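Local coordinates for protein ALKF (Bacillus cereus, PDB 3ZBO) that is of unknown function but has affinity for branched DNA structures such as Holliday junctions, and is related to the HEAT-like repeat DNA glycosylases, at residues A[48-59]-A[73-83]; A[178-186]-A[216-224]. All coordinates share one frame; numbering follows the deposited sequence. Where two conformers were deposited one is given.

Contact 1. Residues A[48-59]-A[73-83]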
loop_
_atom_site.group_PDB
_atom_site.type_symbol
_atom_site.label_atom_id
_atom_site.label_comp_id
_atom_site.label_asym_id
_atom_site.label_seq_id
_atom_site.Cartn_x
_atom_site.Cartn_y
_atom_site.Cartn_z
ATOM N N ILE A 48 1.472 13.438 17.088
ATOM C CA ILE A 48 1.023 12.319 17.967
ATOM C C ILE A 48 1.942 11.087 17.822
ATOM O O ILE A 48 2.261 10.428 18.806
ATOM C CB ILE A 48 -0.428 11.862 17.653
ATOM C CG1 ILE A 48 -1.421 13.004 17.424
ATOM C CG2 ILE A 48 -0.915 10.901 18.749
ATOM C CD1 ILE A 48 -2.841 12.536 17.245
ATOM N N ALA A 49 2.383 10.801 16.595
ATOM C CA ALA A 49 3.194 9.640 16.327
ATOM C C ALA A 49 4.585 9.837 17.014
ATOM O O ALA A 49 5.177 8.874 17.526
ATOM C CB ALA A 49 3.383 9.477 14.817
ATOM N N LYS A 50 5.114 11.068 16.961
ATOM C CA LYS A 50 6.423 11.346 17.592
ATOM C C LYS A 50 6.332 11.109 19.116
ATOM O O LYS A 50 7.321 10.596 19.735
ATOM C CB LYS A 50 6.924 12.779 17.261
ATOM C CG LYS A 50 8.347 13.046 17.895
ATOM C CD LYS A 50 8.795 14.557 17.857
ATOM C CE LYS A 50 9.256 15.079 19.268
ATOM N NZ LYS A 50 10.647 14.739 19.673
ATOM N N LYS A 51 5.182 11.396 19.714
ATOM C CA LYS A 51 5.004 11.147 21.166
ATOM C C LYS A 51 5.025 9.617 21.461
ATOM O O LYS A 51 5.634 9.104 22.431
ATOM C CB LYS A 51 3.703 11.756 21.740
ATOM C CG LYS A 51 3.563 13.319 21.774
ATOM C CD LYS A 51 2.333 13.765 22.635
ATOM C CE LYS A 51 1.374 14.835 21.989
ATOM N NZ LYS A 51 0.104 14.204 21.399
ATOM N N ILE A 52 4.369 8.855 20.594
ATOM C CA ILE A 52 4.109 7.456 20.928
ATOM C C ILE A 52 5.230 6.508 20.538
ATOM O O ILE A 52 5.511 5.550 21.267
ATOM C CB ILE A 52 2.748 7.024 20.282
ATOM C CG1 ILE A 52 1.621 7.781 20.957
ATOM C CG2 ILE A 52 2.622 5.454 20.349
ATOM C CD1 ILE A 52 0.291 7.675 20.177
ATOM N N LYS A 53 5.847 6.774 19.391
ATOM C CA LYS A 53 6.901 6.009 18.765
ATOM C C LYS A 53 6.273 4.678 18.395
ATOM O O LYS A 53 5.324 4.718 17.584
ATOM C CB LYS A 53 8.186 5.876 19.605
ATOM C CG LYS A 53 8.985 7.217 19.735
ATOM C CD LYS A 53 9.641 7.351 21.126
ATOM C CE LYS A 53 10.468 8.650 21.205
ATOM N NZ LYS A 53 9.511 9.825 21.185
ATOM N N LEU A 54 6.740 3.563 18.950
ATOM C CA LEU A 54 6.169 2.232 18.641
ATOM C C LEU A 54 5.352 1.732 19.854
ATOM O O LEU A 54 5.783 1.863 21.037
ATOM C CB LEU A 54 7.232 1.196 18.167
ATOM C CG LEU A 54 8.140 1.626 16.946
ATOM C CD1 LEU A 54 8.699 0.413 16.237
ATOM C CD2 LEU A 54 7.447 2.466 15.817
ATOM N N ASN A 55 4.123 1.247 19.620
ATOM C CA ASN A 55 3.341 0.662 20.695
ATOM C C ASN A 55 2.321 -0.293 20.023
ATOM O O ASN A 55 1.219 0.127 19.593
ATOM C CB ASN A 55 2.630 1.776 21.442
ATOM C CG ASN A 55 1.824 1.275 22.672
ATOM O OD1 ASN A 55 1.448 0.080 22.830
ATOM N ND2 ASN A 55 1.553 2.223 23.591
ATOM N N GLN A 56 2.740 -1.544 19.975
ATOM C CA GLN A 56 1.912 -2.594 19.360
ATOM C C GLN A 56 0.609 -2.757 20.046
ATOM O O GLN A 56 -0.440 -2.973 19.379
ATOM C CB GLN A 56 2.660 -3.920 19.242
ATOM C CG GLN A 56 1.863 -4.912 18.361
ATOM C CD GLN A 56 1.810 -4.469 16.842
ATOM O OE1 GLN A 56 2.660 -3.740 16.347
ATOM N NE2 GLN A 56 0.779 -4.920 16.116
ATOM N N GLU A 57 0.538 -2.751 21.371
ATOM C CA GLU A 57 -0.723 -2.929 22.061
ATOM C C GLU A 57 -1.754 -1.866 21.664
ATOM O O GLU A 57 -2.918 -2.205 21.384
ATOM C CB GLU A 57 -0.467 -2.943 23.568
ATOM C CG GLU A 57 -1.634 -3.429 24.382
ATOM C CD GLU A 57 -2.768 -2.466 24.537
ATOM O OE1 GLU A 57 -2.454 -1.245 24.688
ATOM O OE2 GLU A 57 -3.950 -2.889 24.462
ATOM N N LEU A 58 -1.306 -0.609 21.663
ATOM C CA LEU A 58 -2.183 0.483 21.333
ATOM C C LEU A 58 -2.534 0.362 19.823
ATOM O O LEU A 58 -3.740 0.585 19.498
ATOM C CB LEU A 58 -1.428 1.790 21.516
ATOM C CG LEU A 58 -2.223 3.042 21.227
ATOM C CD1 LEU A 58 -3.628 3.128 21.882
ATOM C CD2 LEU A 58 -1.361 4.283 21.670
ATOM N N ALA A 59 -1.579 -0.082 19.006
ATOM C CA ALA A 59 -1.880 -0.241 17.571
ATOM C C ALA A 59 -2.998 -1.259 17.414
ATOM O O ALA A 59 -3.949 -1.016 16.581
ATOM C CB ALA A 59 -0.619 -0.740 16.734
ATOM N N PHE A 73 -3.462 5.236 11.701
ATOM C CA PHE A 73 -2.506 5.633 12.698
ATOM C C PHE A 73 -1.924 4.375 13.395
ATOM O O PHE A 73 -0.735 4.343 13.729
ATOM C CB PHE A 73 -3.214 6.554 13.732
ATOM C CG PHE A 73 -2.279 7.148 14.693
ATOM C CD1 PHE A 73 -1.374 8.061 14.253
ATOM C CD2 PHE A 73 -2.274 6.747 16.013
ATOM C CE1 PHE A 73 -0.390 8.599 15.141
ATOM C CE2 PHE A 73 -1.313 7.334 16.913
ATOM C CZ PHE A 73 -0.400 8.233 16.440
ATOM N N ALA A 74 -2.745 3.330 13.596
ATOM C CA ALA A 74 -2.231 2.085 14.201
ATOM C C ALA A 74 -1.064 1.576 13.356
ATOM O O ALA A 74 -0.043 1.122 13.865
ATOM C CB ALA A 74 -3.318 1.075 14.184
ATOM N N GLY A 75 -1.188 1.653 12.000
ATOM C CA GLY A 75 -0.007 1.213 11.195
ATOM C C GLY A 75 1.246 2.041 11.488
ATOM O O GLY A 75 2.325 1.451 11.496
ATOM N N ILE A 76 1.140 3.361 11.686
ATOM C CA ILE A 76 2.318 4.181 11.885
ATOM C C ILE A 76 2.960 3.820 13.183
ATOM O O ILE A 76 4.236 3.852 13.262
ATOM C CB ILE A 76 1.888 5.614 11.873
ATOM C CG1 ILE A 76 1.547 6.043 10.424
ATOM C CG2 ILE A 76 3.057 6.529 12.470
ATOM C CD1 ILE A 76 0.650 7.212 10.523
ATOM N N ILE A 77 2.169 3.480 14.209
ATOM C CA ILE A 77 2.762 3.175 15.531
ATOM C C ILE A 77 3.015 1.688 15.814
ATOM O O ILE A 77 3.347 1.259 16.936
ATOM C CB ILE A 77 1.969 3.744 16.701
ATOM C CG1 ILE A 77 0.526 3.163 16.796
ATOM C CG2 ILE A 77 1.926 5.274 16.568
ATOM C CD1 ILE A 77 -0.191 3.390 18.145
ATOM N N ALA A 78 2.742 0.850 14.832
ATOM C CA ALA A 78 2.953 -0.563 15.036
ATOM C C ALA A 78 4.424 -0.917 15.185
ATOM O O ALA A 78 5.313 -0.128 14.810
ATOM C CB ALA A 78 2.351 -1.347 13.759
ATOM N N ASP A 79 4.680 -2.129 15.678
ATOM C CA ASP A 79 6.063 -2.691 15.671
ATOM C C ASP A 79 6.114 -3.881 14.713
ATOM O O ASP A 79 5.935 -5.044 15.075
ATOM C CB ASP A 79 6.339 -3.183 17.119
ATOM C CG ASP A 79 7.802 -3.528 17.325
ATOM O OD1 ASP A 79 8.590 -3.518 16.338
ATOM O OD2 ASP A 79 8.107 -3.815 18.520
ATOM N N PRO A 80 6.331 -3.580 13.454
ATOM C CA PRO A 80 6.245 -4.660 12.458
ATOM C C PRO A 80 7.311 -5.699 12.592
ATOM O O PRO A 80 7.019 -6.851 12.240
ATOM C CB PRO A 80 6.380 -3.933 11.138
ATOM C CG PRO A 80 6.937 -2.600 11.467
ATOM C CD PRO A 80 6.488 -2.255 12.869
ATOM N N LYS A 81 8.466 -5.346 13.162
ATOM C CA LYS A 81 9.443 -6.414 13.320
ATOM C C LYS A 81 9.043 -7.399 14.409
ATOM O O LYS A 81 9.615 -8.524 14.464
ATOM C CB LYS A 81 10.816 -5.814 13.549
ATOM C CG LYS A 81 11.304 -5.142 12.284
ATOM C CD LYS A 81 12.690 -4.617 12.463
ATOM C CE LYS A 81 13.296 -4.270 11.128
ATOM N NZ LYS A 81 12.520 -3.174 10.495
ATOM N N ALA A 82 8.067 -7.034 15.254
ATOM C CA ALA A 82 7.561 -7.952 16.255
ATOM C C ALA A 82 6.227 -8.597 15.840
ATOM O O ALA A 82 5.665 -9.375 16.599
ATOM C CB ALA A 82 7.402 -7.252 17.657
ATOM N N MET A 83 5.690 -8.257 14.647
ATOM C CA MET A 83 4.405 -8.850 14.243
ATOM C C MET A 83 4.678 -10.148 13.508
ATOM O O MET A 83 5.592 -10.229 12.660
ATOM C CB MET A 83 3.659 -7.825 13.317
ATOM C CG MET A 83 3.010 -6.692 14.099
ATOM S SD MET A 83 2.285 -5.501 12.985
ATOM C CE MET A 83 0.910 -6.434 12.315
#

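Contact 2. Residues A[178-186]-A[216-224]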
loop_
_atom_site.group_PDB
_atom_site.type_symbol
_atom_site.label_atom_id
_atom_site.label_comp_id
_atom_site.label_asym_id
_atom_site.label_seq_id
_atom_site.Cartn_x
_atom_site.Cartn_y
_atom_site.Cartn_z
ATOM N N ASN A 178 -0.418 -2.523 -11.484
ATOM C CA ASN A 178 0.091 -1.409 -12.294
ATOM C C ASN A 178 1.196 -0.617 -11.577
ATOM O O ASN A 178 2.197 -0.230 -12.245
ATOM C CB ASN A 178 -1.109 -0.495 -12.693
ATOM C CG ASN A 178 -0.735 0.525 -13.759
ATOM O OD1 ASN A 178 -0.543 1.727 -13.425
ATOM N ND2 ASN A 178 -0.702 0.059 -14.955
ATOM N N ASN A 179 0.956 -0.415 -10.279
ATOM C CA ASN A 179 1.963 0.252 -9.432
ATOM C C ASN A 179 3.248 -0.625 -9.496
ATOM O O ASN A 179 4.378 -0.044 -9.621
ATOM C CB ASN A 179 1.346 0.442 -8.007
ATOM C CG ASN A 179 2.221 1.241 -7.091
ATOM O OD1 ASN A 179 3.137 1.913 -7.560
ATOM N ND2 ASN A 179 1.862 1.281 -5.789
ATOM N N PHE A 180 3.118 -1.934 -9.434
ATOM C CA PHE A 180 4.320 -2.765 -9.481
ATOM C C PHE A 180 5.069 -2.532 -10.826
ATOM O O PHE A 180 6.304 -2.456 -10.803
ATOM C CB PHE A 180 3.873 -4.239 -9.232
ATOM C CG PHE A 180 5.019 -5.236 -9.298
ATOM C CD1 PHE A 180 5.770 -5.487 -8.152
ATOM C CD2 PHE A 180 5.266 -5.885 -10.478
ATOM C CE1 PHE A 180 6.809 -6.437 -8.181
ATOM C CE2 PHE A 180 6.304 -6.838 -10.532
ATOM C CZ PHE A 180 7.105 -7.124 -9.368
ATOM N N LEU A 181 4.391 -2.505 -11.957
ATOM C CA LEU A 181 5.063 -2.232 -13.249
ATOM C C LEU A 181 5.825 -0.922 -13.164
ATOM O O LEU A 181 6.987 -0.858 -13.546
ATOM C CB LEU A 181 4.061 -2.080 -14.431
ATOM C CG LEU A 181 3.227 -3.318 -14.708
ATOM C CD1 LEU A 181 2.520 -2.938 -16.043
ATOM C CD2 LEU A 181 4.169 -4.618 -14.988
ATOM N N ASN A 182 5.150 0.133 -12.681
ATOM C CA ASN A 182 5.847 1.415 -12.585
ATOM C C ASN A 182 7.002 1.397 -11.674
ATOM O O ASN A 182 8.034 1.948 -12.008
ATOM C CB ASN A 182 4.896 2.441 -11.959
ATOM C CG ASN A 182 4.054 3.141 -12.897
ATOM O OD1 ASN A 182 4.507 4.200 -13.431
ATOM N ND2 ASN A 182 2.768 2.841 -12.869
ATOM N N THR A 183 6.898 0.694 -10.556
ATOM C CA THR A 183 7.925 0.725 -9.508
ATOM C C THR A 183 9.105 -0.095 -9.968
ATOM O O THR A 183 10.263 0.316 -9.728
ATOM C CB THR A 183 7.353 0.179 -8.187
ATOM O OG1 THR A 183 6.271 1.033 -7.799
ATOM C CG2 THR A 183 8.462 0.325 -7.106
ATOM N N VAL A 184 8.875 -1.268 -10.578
ATOM C CA VAL A 184 10.034 -2.087 -11.100
ATOM C C VAL A 184 10.759 -1.214 -12.140
ATOM O O VAL A 184 11.991 -1.127 -12.128
ATOM C CB VAL A 184 9.574 -3.422 -11.724
ATOM C CG1 VAL A 184 10.815 -4.091 -12.421
ATOM C CG2 VAL A 184 9.022 -4.360 -10.589
ATOM N N ALA A 185 10.011 -0.567 -13.044
ATOM C CA ALA A 185 10.731 0.188 -14.129
ATOM C C ALA A 185 11.609 1.273 -13.593
ATOM O O ALA A 185 12.639 1.590 -14.257
ATOM C CB ALA A 185 9.691 0.708 -15.072
ATOM N N ILE A 186 11.211 1.939 -12.528
ATOM C CA ILE A 186 11.988 3.031 -11.982
ATOM C C ILE A 186 12.910 2.622 -10.873
ATOM O O ILE A 186 14.061 3.118 -10.797
ATOM C CB ILE A 186 10.988 4.143 -11.534
ATOM C CG1 ILE A 186 10.233 4.702 -12.721
ATOM C CG2 ILE A 186 11.780 5.258 -10.789
ATOM C CD1 ILE A 186 11.105 5.158 -13.937
ATOM N N LEU A 216 -8.429 5.285 -15.609
ATOM C CA LEU A 216 -7.645 4.727 -16.725
ATOM C C LEU A 216 -6.138 4.880 -16.476
ATOM O O LEU A 216 -5.575 6.051 -16.679
ATOM C CB LEU A 216 -8.045 5.455 -18.025
ATOM C CG LEU A 216 -9.528 5.279 -18.397
ATOM C CD1 LEU A 216 -9.743 5.822 -19.837
ATOM C CD2 LEU A 216 -9.924 3.825 -18.415
ATOM N N LEU A 217 -5.521 3.797 -15.968
ATOM C CA LEU A 217 -4.081 3.935 -15.608
ATOM C C LEU A 217 -3.239 3.777 -16.883
ATOM O O LEU A 217 -3.529 2.970 -17.747
ATOM C CB LEU A 217 -3.756 2.820 -14.656
ATOM C CG LEU A 217 -4.541 2.968 -13.312
ATOM C CD1 LEU A 217 -4.186 1.859 -12.358
ATOM C CD2 LEU A 217 -4.350 4.320 -12.610
ATOM N N ASN A 218 -2.090 4.429 -16.918
ATOM C CA ASN A 218 -1.183 4.317 -18.053
ATOM C C ASN A 218 0.246 4.289 -17.538
ATOM O O ASN A 218 0.940 5.327 -17.345
ATOM C CB ASN A 218 -1.374 5.599 -18.864
ATOM C CG ASN A 218 -0.562 5.610 -20.167
ATOM O OD1 ASN A 218 0.377 4.850 -20.376
ATOM N ND2 ASN A 218 -0.964 6.543 -21.075
ATOM N N ALA A 219 0.669 3.036 -17.335
ATOM C CA ALA A 219 2.006 2.806 -16.691
ATOM C C ALA A 219 3.078 3.312 -17.655
ATOM O O ALA A 219 4.085 3.849 -17.182
ATOM C CB ALA A 219 2.224 1.303 -16.412
ATOM N N SER A 220 2.896 3.133 -18.952
ATOM C CA SER A 220 3.937 3.606 -19.873
ATOM C C SER A 220 4.155 5.097 -19.669
ATOM O O SER A 220 5.346 5.586 -19.655
ATOM C CB SER A 220 3.584 3.314 -21.345
ATOM O OG SER A 220 3.645 1.918 -21.614
ATOM N N GLU A 221 3.064 5.849 -19.584
ATOM C CA GLU A 221 3.109 7.315 -19.390
ATOM C C GLU A 221 3.767 7.664 -18.065
ATOM O O GLU A 221 4.590 8.613 -17.943
ATOM C CB GLU A 221 1.702 7.917 -19.449
ATOM C CG GLU A 221 1.636 9.453 -19.256
ATOM C CD GLU A 221 0.193 9.980 -19.264
ATOM O OE1 GLU A 221 -0.626 9.807 -18.298
ATOM O OE2 GLU A 221 -0.135 10.521 -20.294
ATOM N N SER A 222 3.330 6.960 -17.009
ATOM C CA SER A 222 3.771 7.291 -15.633
ATOM C C SER A 222 5.286 7.044 -15.545
ATOM O O SER A 222 6.032 7.855 -14.943
ATOM C CB SER A 222 3.005 6.484 -14.606
ATOM O OG SER A 222 1.652 6.844 -14.716
ATOM N N ILE A 223 5.714 5.921 -16.130
ATOM C CA ILE A 223 7.184 5.581 -16.161
ATOM C C ILE A 223 7.904 6.647 -16.988
ATOM O O ILE A 223 8.936 7.153 -16.519
ATOM C CB ILE A 223 7.427 4.214 -16.816
ATOM C CG1 ILE A 223 6.933 3.135 -15.877
ATOM C CG2 ILE A 223 8.898 3.996 -17.246
ATOM C CD1 ILE A 223 6.693 1.863 -16.687
ATOM N N GLN A 224 7.340 7.048 -18.129
ATOM C CA GLN A 224 8.008 8.075 -18.897
ATOM C C GLN A 224 8.167 9.386 -18.136
ATOM O O GLN A 224 9.234 10.048 -18.247
ATOM C CB GLN A 224 7.284 8.290 -20.253
ATOM C CG GLN A 224 8.028 9.326 -21.146
ATOM C CD GLN A 224 9.432 8.799 -21.542
ATOM O OE1 GLN A 224 10.441 9.449 -21.332
ATOM N NE2 GLN A 224 9.469 7.590 -22.078
HETATM O O HOH W 1 -1.048 0.810 -17.525
HETATM O O HOH W 2 0.162 4.521 -14.000
#

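Contact 1. Residues A[48-59]-A[73-83]
The F73 ring points its far end at helix 46-52 and is met there at its rim: A49 N and I52 CD1 both lie at the edge, close to the ring plane, with I52 CD1 3.7 Å from F73 CE2. I48 brings CG2 in obliquely, 3.6 Å from F73 CZ. What puts the ring there is chi1 of F73 at -173°, which carries it away from its own backbone N and out into the corner between I48, A49 and I52. A second flat group is the amide of Q56. Its OE1 accepts from D79 N at 2.7 Å, with the N-H aimed almost straight down the C=O direction, while the M83 and Q56 side chains cross at about a right angle, M83 CG lying 3.5 Å from Q56 NE2. A bend at chi2 (68°) folds Q56 back toward 73-83, and NE2 is held in turn by E60, so both ends of the amide are fixed.

Between these two groups the backbones join directly: N55 N donates to I77 O at 2.8 Å, nearly linear, tying I77 to the link between helices 46-52 and 56-63. I77 fills the middle, its CG2 against I52 CG2 and its CD1 against L58 CG. Beside it the small residues A59 and A74 let the chains close in, with A59 O 3.2 Å from A74 CB. N55 also caps the following helix, its OD1 accepting from L58 N.

The segments 48-52 and 73-77 run at 39° to each other, with helix 56-63 packed against the latter, consistent with the stacked helices of a HEAT-like repeat protein. Helix 9-19 reaches F73, I48 and L58 through V12, E15 and L19, while W91 of helix 85-94 touches Q56, A78 and M83.

Contact 2. Residues A[178-186]-A[216-224]
N178 and N182, one turn apart on helix 171-187, meet 216-224 with their amides, and their rotamers differ. In N178 the amide carbon CG stands opposite the backbone N (chi1 -168°), which sends the group outward between L217 and A219: OD1 rests 3.6 Å from L217 CB, and ND2 lies 3.5 Å from A219 CB. N182 instead swings CG to the side of its own N (chi1 -88°). Its ND2 can then turn back to N178 O, a bond of 3.2 Å from above the carbonyl plane to an oxygen that also accepts from N182 N, while OD1 faces S222 and I223, 3.6 Å from I223 CG1.

Two waters complete the polar side. One accepts from N178 ND2 at 2.7 Å and from A219 N, serving the first turn of helix 219-228; the other donates to N178 OD1 and, in one of two conformers of S222, to its OG, so the N178 amide is held at both ends.

Further along, the contact turns apolar. I223 lays CD1 3.6 Å from A185 CB, and I186 slides past it in the opposite direction, CD1 to CG2. N218 N-caps the helix, its OD1 accepting from E221 N.

Segments 178-186 and 219-224 pack at -33°, consistent with the helical repeat architecture of AlkD-like proteins, with strand 215-218 of a two-stranded antiparallel sheet, through L217, added at one end.

In the fold
Contact 1 is complete in the chain before contact 2 begins, and the centre of the molecule lies between them, their own centres 31 Å apart and their nearest atoms about 17 Å apart. They share no helix: contact 1 uses helices 46-52, 56-63 and 68-77 near the start, contact 2 helix 171-187, strand 215-218 and helix 219-228 near the end. Between them runs a series of helices from 85-94 to 152-165. Helix 85-94 borders contact 1, and helices 128-144 and 152-165 border contact 2. Both belong to the region related to DNA alkylation repair enzymes, one in an early and one in a late part of a largely helical chain.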